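PDB 4UML: ganglioside-induced differentiation-associated protein 2 from Homo sapiens, which is of uncertain molecular function but carries a macro domain, the part crystallised here, a fold that in many relatives binds ADP-ribose or related ligands. Local coordinates for residues D15-W20 with K56-K61; N68-V73 with Q160-V165; F167-S172 with F206-L211; D181-A186 with G214-L219. All coordinates share one frame; numbering follows the deposited sequence.

Contact 1: D15-W20 with K56-K61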
loop_
_atom_site.group_PDB
_atom_site.type_symbol
_atom_site.label_atom_id
_atom_site.label_comp_id
_atom_site.label_asym_id
_atom_site.label_seq_id
_atom_site.Cartn_x
_atom_site.Cartn_y
_atom_site.Cartn_z
ATOM N N ASP A 15 -11.184 10.590 -5.443
ATOM C CA ASP A 15 -12.209 11.495 -4.877
ATOM C C ASP A 15 -13.589 10.912 -4.768
ATOM O O ASP A 15 -14.336 11.325 -3.903
ATOM C CB ASP A 15 -12.329 12.756 -5.716
ATOM C CG ASP A 15 -11.179 13.687 -5.520
ATOM O OD1 ASP A 15 -10.369 13.427 -4.599
ATOM O OD2 ASP A 15 -11.093 14.683 -6.290
ATOM N N THR A 16 -13.953 10.006 -5.666
ATOM C CA THR A 16 -15.251 9.362 -5.606
ATOM C C THR A 16 -15.347 8.247 -4.548
ATOM O O THR A 16 -16.431 7.712 -4.325
ATOM C CB THR A 16 -15.650 8.748 -6.962
ATOM O OG1 THR A 16 -14.712 7.720 -7.333
ATOM C CG2 THR A 16 -15.727 9.839 -8.044
ATOM N N LEU A 17 -14.225 7.860 -3.932
ATOM C CA LEU A 17 -14.224 6.650 -3.108
ATOM C C LEU A 17 -14.629 7.016 -1.697
ATOM O O LEU A 17 -14.046 7.918 -1.098
ATOM C CB LEU A 17 -12.839 5.941 -3.136
ATOM C CG LEU A 17 -12.364 5.493 -4.522
ATOM C CD1 LEU A 17 -11.056 4.683 -4.459
ATOM C CD2 LEU A 17 -13.455 4.696 -5.232
ATOM N N PRO A 18 -15.627 6.306 -1.141
ATOM C CA PRO A 18 -15.975 6.619 0.238
ATOM C C PRO A 18 -14.883 6.254 1.268
ATOM O O PRO A 18 -14.307 5.158 1.243
ATOM C CB PRO A 18 -17.273 5.835 0.453
ATOM C CG PRO A 18 -17.170 4.683 -0.492
ATOM C CD PRO A 18 -16.443 5.213 -1.693
ATOM N N SER A 19 -14.616 7.219 2.124
ATOM C CA SER A 19 -13.626 7.195 3.183
ATOM C C SER A 19 -14.130 6.321 4.331
ATOM O O SER A 19 -15.341 6.155 4.489
ATOM C CB SER A 19 -13.488 8.630 3.697
ATOM O OG SER A 19 -12.240 8.864 4.304
ATOM N N TRP A 20 -13.224 5.791 5.154
ATOM C CA TRP A 20 -13.607 5.018 6.351
ATOM C C TRP A 20 -14.377 5.913 7.346
ATOM O O TRP A 20 -15.373 5.486 7.945
ATOM C CB TRP A 20 -12.364 4.381 7.000
ATOM C CG TRP A 20 -12.638 3.617 8.259
ATOM C CD1 TRP A 20 -12.330 4.004 9.536
ATOM C CD2 TRP A 20 -13.248 2.330 8.361
ATOM N NE1 TRP A 20 -12.729 3.034 10.436
ATOM C CE2 TRP A 20 -13.293 1.995 9.739
ATOM C CE3 TRP A 20 -13.779 1.432 7.427
ATOM C CZ2 TRP A 20 -13.852 0.807 10.196
ATOM C CZ3 TRP A 20 -14.321 0.251 7.874
ATOM C CH2 TRP A 20 -14.346 -0.060 9.255
ATOM N N LYS A 56 -9.022 10.111 6.206
ATOM C CA LYS A 56 -7.947 9.862 5.242
ATOM C C LYS A 56 -7.833 8.422 4.770
ATOM O O LYS A 56 -7.169 8.145 3.781
ATOM C CB LYS A 56 -6.642 10.285 5.857
ATOM C CG LYS A 56 -6.686 11.748 6.248
ATOM C CD LYS A 56 -5.432 12.181 6.964
ATOM C CE LYS A 56 -5.472 13.688 7.182
ATOM N NZ LYS A 56 -4.111 14.222 7.407
ATOM N N VAL A 57 -8.483 7.502 5.461
ATOM C CA VAL A 57 -8.373 6.098 5.144
ATOM C C VAL A 57 -9.519 5.672 4.252
ATOM O O VAL A 57 -10.680 6.027 4.509
ATOM C CB VAL A 57 -8.424 5.253 6.426
ATOM C CG1 VAL A 57 -8.546 3.774 6.087
ATOM C CG2 VAL A 57 -7.187 5.515 7.238
ATOM N N VAL A 58 -9.188 4.909 3.215
ATOM C CA VAL A 58 -10.140 4.362 2.296
ATOM C C VAL A 58 -9.875 2.858 2.088
ATOM O O VAL A 58 -8.741 2.438 1.803
ATOM C CB VAL A 58 -10.036 5.073 0.925
ATOM C CG1 VAL A 58 -11.027 4.491 -0.050
ATOM C CG2 VAL A 58 -10.177 6.589 1.058
ATOM N N LEU A 59 -10.922 2.044 2.218
ATOM C CA LEU A 59 -10.860 0.648 1.816
ATOM C C LEU A 59 -11.599 0.460 0.501
ATOM O O LEU A 59 -12.776 0.799 0.391
ATOM C CB LEU A 59 -11.489 -0.244 2.875
ATOM C CG LEU A 59 -11.538 -1.747 2.556
ATOM C CD1 LEU A 59 -10.157 -2.338 2.429
ATOM C CD2 LEU A 59 -12.290 -2.509 3.642
ATOM N N TRP A 60 -10.923 -0.101 -0.497
ATOM C CA TRP A 60 -11.504 -0.183 -1.822
ATOM C C TRP A 60 -11.191 -1.507 -2.417
ATOM O O TRP A 60 -10.008 -1.866 -2.551
ATOM C CB TRP A 60 -10.927 0.901 -2.719
ATOM C CG TRP A 60 -11.384 0.832 -4.111
ATOM C CD1 TRP A 60 -12.679 1.032 -4.558
ATOM C CD2 TRP A 60 -10.589 0.586 -5.274
ATOM N NE1 TRP A 60 -12.721 0.902 -5.928
ATOM C CE2 TRP A 60 -11.452 0.652 -6.391
ATOM C CE3 TRP A 60 -9.227 0.325 -5.486
ATOM C CZ2 TRP A 60 -11.001 0.439 -7.692
ATOM C CZ3 TRP A 60 -8.774 0.133 -6.764
ATOM C CH2 TRP A 60 -9.654 0.203 -7.864
ATOM N N LYS A 61 -12.230 -2.252 -2.792
ATOM C CA LYS A 61 -12.001 -3.494 -3.508
ATOM C C LYS A 61 -11.814 -3.214 -4.989
ATOM O O LYS A 61 -12.752 -2.829 -5.669
ATOM C CB LYS A 61 -13.148 -4.498 -3.294
ATOM C CG LYS A 61 -12.874 -5.826 -3.996
ATOM C CD LYS A 61 -13.617 -6.975 -3.338
ATOM C CE LYS A 61 -15.108 -6.919 -3.634
ATOM N NZ LYS A 61 -15.351 -7.119 -5.091
HETATM O O HOH W 1 -13.400 3.266 2.895
HETATM O O HOH W 2 -13.973 3.116 -0.752
#

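Contact 2: N68-V73 with Q160-V165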
loop_
_atom_site.group_PDB
_atom_site.type_symbol
_atom_site.label_atom_id
_atom_site.label_comp_id
_atom_site.label_asym_id
_atom_site.label_seq_id
_atom_site.Cartn_x
_atom_site.Cartn_y
_atom_site.Cartn_z
ATOM N N ASN A 68 -5.884 6.932 -9.381
ATOM C CA ASN A 68 -5.159 8.180 -9.630
ATOM C C ASN A 68 -4.549 8.794 -8.354
ATOM O O ASN A 68 -4.418 9.994 -8.256
ATOM C CB ASN A 68 -6.065 9.195 -10.346
ATOM C CG ASN A 68 -7.173 9.706 -9.452
ATOM O OD1 ASN A 68 -7.521 9.055 -8.459
ATOM N ND2 ASN A 68 -7.720 10.883 -9.772
ATOM N N CYS A 69 -4.147 7.976 -7.392
ATOM C CA CYS A 69 -3.351 8.452 -6.278
ATOM C C CYS A 69 -2.026 9.017 -6.788
ATOM O O CYS A 69 -1.575 8.663 -7.895
ATOM C CB CYS A 69 -3.103 7.299 -5.297
ATOM S SG CYS A 69 -4.608 6.651 -4.525
ATOM N N THR A 70 -1.365 9.838 -5.974
ATOM C CA THR A 70 -0.066 10.411 -6.340
ATOM C C THR A 70 0.912 9.276 -6.669
ATOM O O THR A 70 1.642 9.347 -7.681
ATOM C CB THR A 70 0.514 11.305 -5.223
ATOM O OG1 THR A 70 -0.527 12.184 -4.754
ATOM C CG2 THR A 70 1.732 12.128 -5.745
ATOM N N ALA A 71 0.925 8.257 -5.804
ATOM C CA ALA A 71 1.668 7.030 -6.006
ATOM C C ALA A 71 0.805 5.802 -5.719
ATOM O O ALA A 71 -0.041 5.794 -4.808
ATOM C CB ALA A 71 2.898 6.998 -5.112
ATOM N N ILE A 72 1.012 4.775 -6.518
ATOM C CA ILE A 72 0.532 3.443 -6.208
ATOM C C ILE A 72 1.741 2.567 -5.910
ATOM O O ILE A 72 2.882 2.867 -6.315
ATOM C CB ILE A 72 -0.388 2.836 -7.287
ATOM C CG1 ILE A 72 0.352 2.666 -8.622
ATOM C CG2 ILE A 72 -1.645 3.653 -7.458
ATOM C CD1 ILE A 72 -0.086 1.424 -9.314
ATOM N N VAL A 73 1.480 1.507 -5.166
ATOM C CA VAL A 73 2.505 0.626 -4.667
ATOM C C VAL A 73 2.500 -0.732 -5.399
ATOM O O VAL A 73 1.477 -1.372 -5.538
ATOM C CB VAL A 73 2.315 0.388 -3.173
ATOM C CG1 VAL A 73 3.376 -0.577 -2.649
ATOM C CG2 VAL A 73 2.340 1.695 -2.385
ATOM N N GLN A 160 8.227 13.157 -0.898
ATOM C CA GLN A 160 7.802 13.692 -2.190
ATOM C C GLN A 160 6.587 14.589 -2.070
ATOM O O GLN A 160 5.987 14.899 -3.072
ATOM C CB GLN A 160 7.477 12.551 -3.166
ATOM C CG GLN A 160 8.687 11.818 -3.695
ATOM C CD GLN A 160 9.568 12.722 -4.517
ATOM O OE1 GLN A 160 9.097 13.526 -5.334
ATOM N NE2 GLN A 160 10.846 12.618 -4.287
ATOM N N SER A 161 6.202 14.971 -0.856
ATOM C CA SER A 161 4.988 15.724 -0.597
ATOM C C SER A 161 3.783 15.184 -1.341
ATOM O O SER A 161 3.058 15.936 -1.969
ATOM C CB SER A 161 5.190 17.218 -0.956
ATOM O OG SER A 161 6.438 17.683 -0.469
ATOM N N MET A 162 3.534 13.878 -1.260
ATOM C CA MET A 162 2.400 13.299 -1.990
ATOM C C MET A 162 1.101 13.501 -1.244
ATOM O O MET A 162 1.060 13.367 -0.040
ATOM C CB MET A 162 2.620 11.823 -2.221
ATOM C CG MET A 162 3.934 11.510 -2.903
ATOM S SD MET A 162 3.925 9.753 -3.329
ATOM C CE MET A 162 5.557 9.547 -3.965
ATOM N N SER A 163 0.024 13.785 -1.963
ATOM C CA SER A 163 -1.276 13.928 -1.333
ATOM C C SER A 163 -2.043 12.599 -1.129
ATOM O O SER A 163 -2.907 12.516 -0.248
ATOM C CB SER A 163 -2.118 14.926 -2.129
ATOM O OG SER A 163 -2.461 14.394 -3.392
ATOM N N SER A 164 -1.725 11.561 -1.908
ATOM C CA SER A 164 -2.371 10.259 -1.725
ATOM C C SER A 164 -1.478 9.104 -2.148
ATOM O O SER A 164 -0.599 9.246 -3.028
ATOM C CB SER A 164 -3.714 10.161 -2.441
ATOM O OG SER A 164 -3.572 10.320 -3.823
ATOM N N VAL A 165 -1.683 7.982 -1.465
ATOM C CA VAL A 165 -0.964 6.728 -1.719
ATOM C C VAL A 165 -1.989 5.582 -1.814
ATOM O O VAL A 165 -2.864 5.440 -0.956
ATOM C CB VAL A 165 0.114 6.422 -0.666
ATOM C CG1 VAL A 165 0.868 5.122 -0.979
ATOM C CG2 VAL A 165 1.125 7.564 -0.580
#

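Contact 3: F167-S172 with F206-L211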
loop_
_atom_site.group_PDB
_atom_site.type_symbol
_atom_site.label_atom_id
_atom_site.label_comp_id
_atom_site.label_asym_id
_atom_site.label_seq_id
_atom_site.Cartn_x
_atom_site.Cartn_y
_atom_site.Cartn_z
ATOM N N PHE A 167 -2.103 1.812 -1.633
ATOM C CA PHE A 167 -1.457 0.564 -1.269
ATOM C C PHE A 167 -2.107 -0.636 -1.923
ATOM O O PHE A 167 -3.317 -0.756 -1.931
ATOM C CB PHE A 167 -1.493 0.313 0.241
ATOM C CG PHE A 167 -0.480 1.091 1.012
ATOM C CD1 PHE A 167 0.822 0.616 1.156
ATOM C CD2 PHE A 167 -0.835 2.280 1.616
ATOM C CE1 PHE A 167 1.757 1.331 1.873
ATOM C CE2 PHE A 167 0.093 2.985 2.334
ATOM C CZ PHE A 167 1.385 2.529 2.448
ATOM N N CYS A 168 -1.272 -1.529 -2.442
ATOM C CA CYS A 168 -1.678 -2.906 -2.698
ATOM C C CYS A 168 -1.494 -3.626 -1.374
ATOM O O CYS A 168 -0.912 -3.088 -0.404
ATOM C CB CYS A 168 -0.832 -3.554 -3.791
ATOM S SG CYS A 168 0.933 -3.702 -3.356
ATOM N N VAL A 169 -1.983 -4.850 -1.316
ATOM C CA VAL A 169 -1.654 -5.711 -0.203
ATOM C C VAL A 169 -0.202 -6.103 -0.425
ATOM O O VAL A 169 0.102 -6.798 -1.403
ATOM C CB VAL A 169 -2.620 -6.915 -0.177
ATOM C CG1 VAL A 169 -2.223 -7.890 0.928
ATOM C CG2 VAL A 169 -4.054 -6.420 0.059
ATOM N N ILE A 170 0.726 -5.593 0.407
ATOM C CA ILE A 170 2.147 -5.766 0.106
ATOM C C ILE A 170 2.602 -7.242 0.217
ATOM O O ILE A 170 3.517 -7.656 -0.482
ATOM C CB ILE A 170 3.051 -4.807 0.971
ATOM C CG1 ILE A 170 2.818 -3.358 0.479
ATOM C CG2 ILE A 170 4.535 -5.157 0.873
ATOM C CD1 ILE A 170 3.502 -2.274 1.284
ATOM N N ASN A 171 1.974 -7.988 1.098
ATOM C CA ASN A 171 2.278 -9.405 1.265
ATOM C C ASN A 171 1.599 -10.175 0.132
ATOM O O ASN A 171 0.389 -10.273 0.111
ATOM C CB ASN A 171 1.785 -9.900 2.635
ATOM C CG ASN A 171 0.359 -9.450 2.967
ATOM O OD1 ASN A 171 0.059 -8.243 3.096
ATOM N ND2 ASN A 171 -0.532 -10.421 3.128
ATOM N N SER A 172 2.358 -10.612 -0.850
ATOM C CA SER A 172 1.784 -11.398 -1.962
ATOM C C SER A 172 1.406 -12.785 -1.465
ATOM O O SER A 172 2.030 -13.308 -0.541
ATOM C CB SER A 172 2.770 -11.510 -3.112
ATOM O OG SER A 172 3.986 -12.091 -2.683
ATOM N N PHE A 206 -6.302 1.512 0.786
ATOM C CA PHE A 206 -5.994 0.093 0.814
ATOM C C PHE A 206 -6.819 -0.594 -0.265
ATOM O O PHE A 206 -8.015 -0.809 -0.068
ATOM C CB PHE A 206 -6.308 -0.481 2.184
ATOM C CG PHE A 206 -5.486 0.104 3.309
ATOM C CD1 PHE A 206 -4.166 -0.287 3.505
ATOM C CD2 PHE A 206 -6.053 0.976 4.221
ATOM C CE1 PHE A 206 -3.411 0.224 4.546
ATOM C CE2 PHE A 206 -5.303 1.489 5.287
ATOM C CZ PHE A 206 -3.976 1.123 5.449
ATOM N N ALA A 207 -6.186 -0.855 -1.411
ATOM C CA ALA A 207 -6.761 -1.617 -2.509
ATOM C C ALA A 207 -6.677 -3.106 -2.214
ATOM O O ALA A 207 -5.573 -3.649 -2.012
ATOM C CB ALA A 207 -6.027 -1.326 -3.800
ATOM N N VAL A 208 -7.828 -3.769 -2.194
ATOM C CA VAL A 208 -7.899 -5.187 -1.836
ATOM C C VAL A 208 -8.631 -6.007 -2.902
ATOM O O VAL A 208 -9.337 -5.463 -3.722
ATOM C CB VAL A 208 -8.557 -5.402 -0.467
ATOM C CG1 VAL A 208 -7.722 -4.741 0.623
ATOM C CG2 VAL A 208 -10.003 -4.920 -0.413
ATOM N N SER A 209 -8.419 -7.316 -2.905
ATOM C CA SER A 209 -9.239 -8.224 -3.717
ATOM C C SER A 209 -10.165 -8.969 -2.782
ATOM O O SER A 209 -10.159 -8.735 -1.577
ATOM C CB SER A 209 -8.372 -9.214 -4.492
ATOM O OG SER A 209 -7.751 -10.126 -3.599
ATOM N N ASP A 210 -10.977 -9.868 -3.333
ATOM C CA ASP A 210 -11.923 -10.641 -2.512
ATOM C C ASP A 210 -11.197 -11.481 -1.480
ATOM O O ASP A 210 -11.696 -11.695 -0.379
ATOM C CB ASP A 210 -12.817 -11.526 -3.393
ATOM C CG ASP A 210 -13.843 -10.717 -4.172
ATOM O OD1 ASP A 210 -14.674 -10.031 -3.530
ATOM O OD2 ASP A 210 -13.813 -10.753 -5.419
ATOM N N LEU A 211 -10.002 -11.931 -1.829
ATOM C CA LEU A 211 -9.170 -12.671 -0.903
ATOM C C LEU A 211 -8.993 -11.922 0.438
ATOM O O LEU A 211 -9.140 -12.529 1.508
ATOM C CB LEU A 211 -7.823 -12.982 -1.573
ATOM C CG LEU A 211 -6.766 -13.784 -0.801
ATOM C CD1 LEU A 211 -7.265 -15.160 -0.369
ATOM C CD2 LEU A 211 -5.507 -13.933 -1.647
HETATM O O HOH W 3 -4.087 -5.034 -3.660
#

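Contact 4: D181-A186 with G214-L219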
loop_
_atom_site.group_PDB
_atom_site.type_symbol
_atom_site.label_atom_id
_atom_site.label_comp_id
_atom_site.label_asym_id
_atom_site.label_seq_id
_atom_site.Cartn_x
_atom_site.Cartn_y
_atom_site.Cartn_z
ATOM N N ASP A 181 -2.106 -11.666 10.360
ATOM C CA ASP A 181 -0.916 -11.052 10.947
ATOM C C ASP A 181 -0.411 -9.901 10.096
ATOM O O ASP A 181 -0.114 -8.851 10.608
ATOM C CB ASP A 181 0.222 -12.081 11.072
ATOM C CG ASP A 181 -0.052 -13.133 12.113
ATOM O OD1 ASP A 181 -0.785 -12.853 13.091
ATOM O OD2 ASP A 181 0.504 -14.238 11.964
ATOM N N ALA A 182 -0.323 -10.119 8.793
ATOM C CA ALA A 182 0.173 -9.114 7.862
ATOM C C ALA A 182 -0.678 -7.855 7.889
ATOM O O ALA A 182 -0.154 -6.741 7.856
ATOM C CB ALA A 182 0.193 -9.657 6.447
ATOM N N THR A 183 -1.985 -8.047 7.929
ATOM C CA THR A 183 -2.941 -6.949 7.942
ATOM C C THR A 183 -2.859 -6.123 9.222
ATOM O O THR A 183 -2.986 -4.897 9.176
ATOM C CB THR A 183 -4.385 -7.471 7.716
ATOM O OG1 THR A 183 -4.441 -8.234 6.499
ATOM C CG2 THR A 183 -5.323 -6.341 7.598
ATOM N N HIS A 184 -2.574 -6.749 10.359
ATOM C CA HIS A 184 -2.326 -5.959 11.571
ATOM C C HIS A 184 -1.165 -5.022 11.391
ATOM O O HIS A 184 -1.218 -3.877 11.799
ATOM C CB HIS A 184 -1.980 -6.833 12.759
ATOM C CG HIS A 184 -3.144 -7.487 13.395
ATOM N ND1 HIS A 184 -3.969 -6.823 14.275
ATOM C CD2 HIS A 184 -3.622 -8.746 13.298
ATOM C CE1 HIS A 184 -4.905 -7.654 14.703
ATOM N NE2 HIS A 184 -4.723 -8.823 14.114
ATOM N N ILE A 185 -0.094 -5.524 10.783
ATOM C CA ILE A 185 1.098 -4.699 10.564
ATOM C C ILE A 185 0.777 -3.539 9.636
ATOM O O ILE A 185 1.111 -2.391 9.924
ATOM C CB ILE A 185 2.275 -5.558 10.033
ATOM C CG1 ILE A 185 2.650 -6.586 11.113
ATOM C CG2 ILE A 185 3.445 -4.681 9.649
ATOM C CD1 ILE A 185 3.578 -7.692 10.667
ATOM N N ALA A 186 0.103 -3.827 8.529
ATOM C CA ALA A 186 -0.232 -2.794 7.562
ATOM C C ALA A 186 -1.067 -1.672 8.227
ATOM O O ALA A 186 -0.717 -0.487 8.141
ATOM C CB ALA A 186 -1.000 -3.400 6.394
ATOM N N GLY A 214 -12.416 -9.060 3.616
ATOM C CA GLY A 214 -13.027 -9.407 4.914
ATOM C C GLY A 214 -12.095 -9.194 6.100
ATOM O O GLY A 214 -12.499 -8.685 7.140
ATOM N N THR A 215 -10.830 -9.552 5.932
ATOM C CA THR A 215 -9.831 -9.344 6.990
ATOM C C THR A 215 -9.609 -7.874 7.252
ATOM O O THR A 215 -9.530 -7.455 8.404
ATOM C CB THR A 215 -8.516 -10.041 6.625
ATOM O OG1 THR A 215 -8.758 -11.438 6.481
ATOM C CG2 THR A 215 -7.417 -9.830 7.680
ATOM N N TYR A 216 -9.522 -7.074 6.187
ATOM C CA TYR A 216 -9.425 -5.620 6.359
ATOM C C TYR A 216 -10.664 -5.046 7.048
ATOM O O TYR A 216 -10.554 -4.199 7.949
ATOM C CB TYR A 216 -9.176 -4.915 5.018
ATOM C CG TYR A 216 -7.706 -4.868 4.657
ATOM C CD1 TYR A 216 -7.080 -5.971 4.151
ATOM C CD2 TYR A 216 -6.947 -3.714 4.846
ATOM C CE1 TYR A 216 -5.738 -5.955 3.832
ATOM C CE2 TYR A 216 -5.605 -3.692 4.529
ATOM C CZ TYR A 216 -5.005 -4.818 4.008
ATOM O OH TYR A 216 -3.653 -4.851 3.697
ATOM N N GLN A 217 -11.836 -5.524 6.649
ATOM C CA GLN A 217 -13.096 -5.063 7.271
ATOM C C GLN A 217 -13.104 -5.424 8.751
ATOM O O GLN A 217 -13.424 -4.591 9.599
ATOM C CB GLN A 217 -14.305 -5.680 6.551
ATOM C CG GLN A 217 -14.408 -5.210 5.110
ATOM C CD GLN A 217 -15.476 -5.929 4.305
ATOM O OE1 GLN A 217 -15.711 -7.124 4.458
ATOM N NE2 GLN A 217 -16.105 -5.197 3.402
ATOM N N LYS A 218 -12.681 -6.657 9.038
ATOM C CA LYS A 218 -12.513 -7.130 10.406
ATOM C C LYS A 218 -11.590 -6.258 11.262
ATOM O O LYS A 218 -11.911 -5.931 12.393
ATOM C CB LYS A 218 -11.968 -8.558 10.386
ATOM C CG LYS A 218 -12.048 -9.220 11.745
ATOM C CD LYS A 218 -11.321 -10.545 11.771
ATOM C CE LYS A 218 -10.915 -10.863 13.198
ATOM N NZ LYS A 218 -10.521 -12.289 13.315
ATOM N N LEU A 219 -10.431 -5.879 10.729
ATOM C CA LEU A 219 -9.414 -5.191 11.531
ATOM C C LEU A 219 -9.435 -3.665 11.529
ATOM O O LEU A 219 -8.889 -3.036 12.435
ATOM C CB LEU A 219 -8.019 -5.689 11.100
ATOM C CG LEU A 219 -7.736 -7.200 11.176
ATOM C CD1 LEU A 219 -6.246 -7.513 11.014
ATOM C CD2 LEU A 219 -8.248 -7.831 12.460
HETATM O O HOH W 4 -2.561 -7.362 4.403
#

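Contact 1: D15-W20 with K56-K61
Leu17 carries the apolar half, with CG anti to its carbonyl carbon (chi1 -60°) and the chain extended beyond, so that its forked tip reaches the indole of Trp60. Leu17 CD1 sits over one face of that indole, 4.0 Å from the centroid of the five-membered ring, while Leu17 CD2 lies 3.8 Å from Trp60 CD1. A branched leucine suits the place: one methyl covers the ring, the other reaches its rim. Val58 points CG1 at the loop, 3.9 Å from Leu17 CB, and its CG2 faces the backbone of Ser19. The main polar link is Trp20 N to Val57 O, short at 2.6 Å and nearly straight at 174°. Trp20 turns CG anti to its own N (chi1 178°), which leaves CB against Val57 CG1 and carries the indole on to Phe224 O, the acceptor for NE1. Ser19 OG, likewise anti to N, is bonded to Gly55 O. Two waters follow: both donate to Pro18 O, one accepting from Leu59 N and the other donating to Leu59 O. Here an N-terminal loop crosses strand 57-61, an outermost strand of the macro-domain sheet, with one direct backbone bond and two waters rather than regular strand pairing.

Contact 2: N68-V73 with Q160-V165
Thr70 and Met162 cross obliquely, and the two branches of the threonine do different work. With CG2 anti to the backbone N, the methyl lies against the start of the methionine chain, Thr70 CG2 being 3.6 Å from Met162 CB. Thr70 OG1, beside its own N, is directed at the Ser163-Ser164 backbone and accepts from Ser164 N at 3.2 Å, with a weak bond from Ser163 N. Ser164 answers: its OG, in the crowded position between N and carbonyl carbon (chi1 61°), accepts the N-H of Thr70, with Thr70 N 3.1 Å from Ser164 OG. Side chains thus supply reciprocal bonds just where two parallel strands of the macro-domain sheet, 71-75 and 164-167, begin to pair. An alanine in place of Thr70 would lose both the hydroxyl acceptor and the methyl, and would probably loosen this strand entrance. Further in, Ala71 bridges Val165, with a weak bond from Ala71 N to Ser164 O at 3.3 Å. Met162, extended beyond CG, brings SD to 3.4 Å from Ala71 CB, a closeness that suits the small alanine. Val73 CG2 meets Val165 CG1 at 4.0 Å, both valines packing on Val153 of helix 139-159.

Contact 3: F167-S172 with F206-L211
Two neighbouring inner parallel strands of the macro-domain sheet, 164-167 and 203-208, meet here at their C-terminal ends, the end of the sheet at which macro-domain relatives usually bind their ligand. The backbone supplies the direct polar link: Ala207 N donates to Phe167 O over 2.9 Å, and the carbonyl points almost straight at the nitrogen (169°). Ala207 CB comes to 3.3 Å from the same Phe167 O, where a small side chain adds little bulk. Aromatic packing lies on the side of the sheet toward which Phe167 and Phe206 both point. Their CG atoms are set alike, so the rings run out side by side, planes at 22°, yet slid apart until they barely overlap, centroids 6.0 Å apart. Helix 179-197 covers Phe206 through Leu187 and Val190, and Phe167 meets Tyr150 of helix 139-159. Aliphatic contact continues past the last bridge: Val169 and Val208 cross obliquely, and Val169 CG2 and Val208 CG1, each anti to its carbonyl carbon, are 4.1 Å apart. Where the chains separate, one water links the backbones of two buried residues, donating to Ala207 O at 2.6 Å and accepting from Val169 N at 3.2 Å.

Contact 4: D181-A186 with G214-L219
Helices 179-197 and 210-223 cross at -53° with their axes 10.0 Å apart over these segments, and Thr183 is central to the interface. Its CB, which points at the other helix, lies 3.8 Å from both Thr215 CG2 and Leu219 CD1. From there the side chain forks. The methyl, anti to the backbone N, settles over the centre of the Tyr216 ring: Thr183 CG2 is 3.7 Å from the centroid and only 7° off the normal, a well-formed CH-pi contact. The same methyl touches Leu219 CD1. The other branch, OG1, beside the N (chi1 -55°), passes Thr215 CG2 at 3.6 Å, is bonded to Leu179 O one turn back in its own helix, and receives a bond from a water that is also bonded to Tyr216 OH. Threonine suits the site by being small, with an apolar and a polar branch.

A second CH-pi contact exchanges the roles: Leu219 CD1 stands over the centre of the His184 ring, 3.7 Å from its centroid, and His184 ND1 is held by Tyr223 OH. A leucine replacing Tyr216 would remove the flat ring beneath the threonine methyl and the hydroxyl that holds the water, and would probably loosen the crossing. Lys218 adds a salt bridge to Glu180, but between the two segments themselves cohesion comes from methyl-on-ring packing and one bridging water.

How the contacts relate
Contacts 1, 2 and 3 all reach the one mixed sheet, in the strand order 57-61, 203-208, 164-167, 71-75, and contact 4 joins two helices packed beside it. Along the chain contact 1 closes before contact 2 opens, and contact 2 before contact 3, whereas contacts 3 and 4 alternate and share helix 210-223. Contacts 1 and 3 have centres about 14 Å apart and are joined by probable backbone hydrogen bonds between adjacent strands. Contact 2 meets contact 3 where Val73 packs on Phe167, but lies about 22 Å, centre to centre, from contact 4. Tyr216 touches Phe206 and Val208, so sheet and helix layers interlock, as expected of an alpha/beta macro domain.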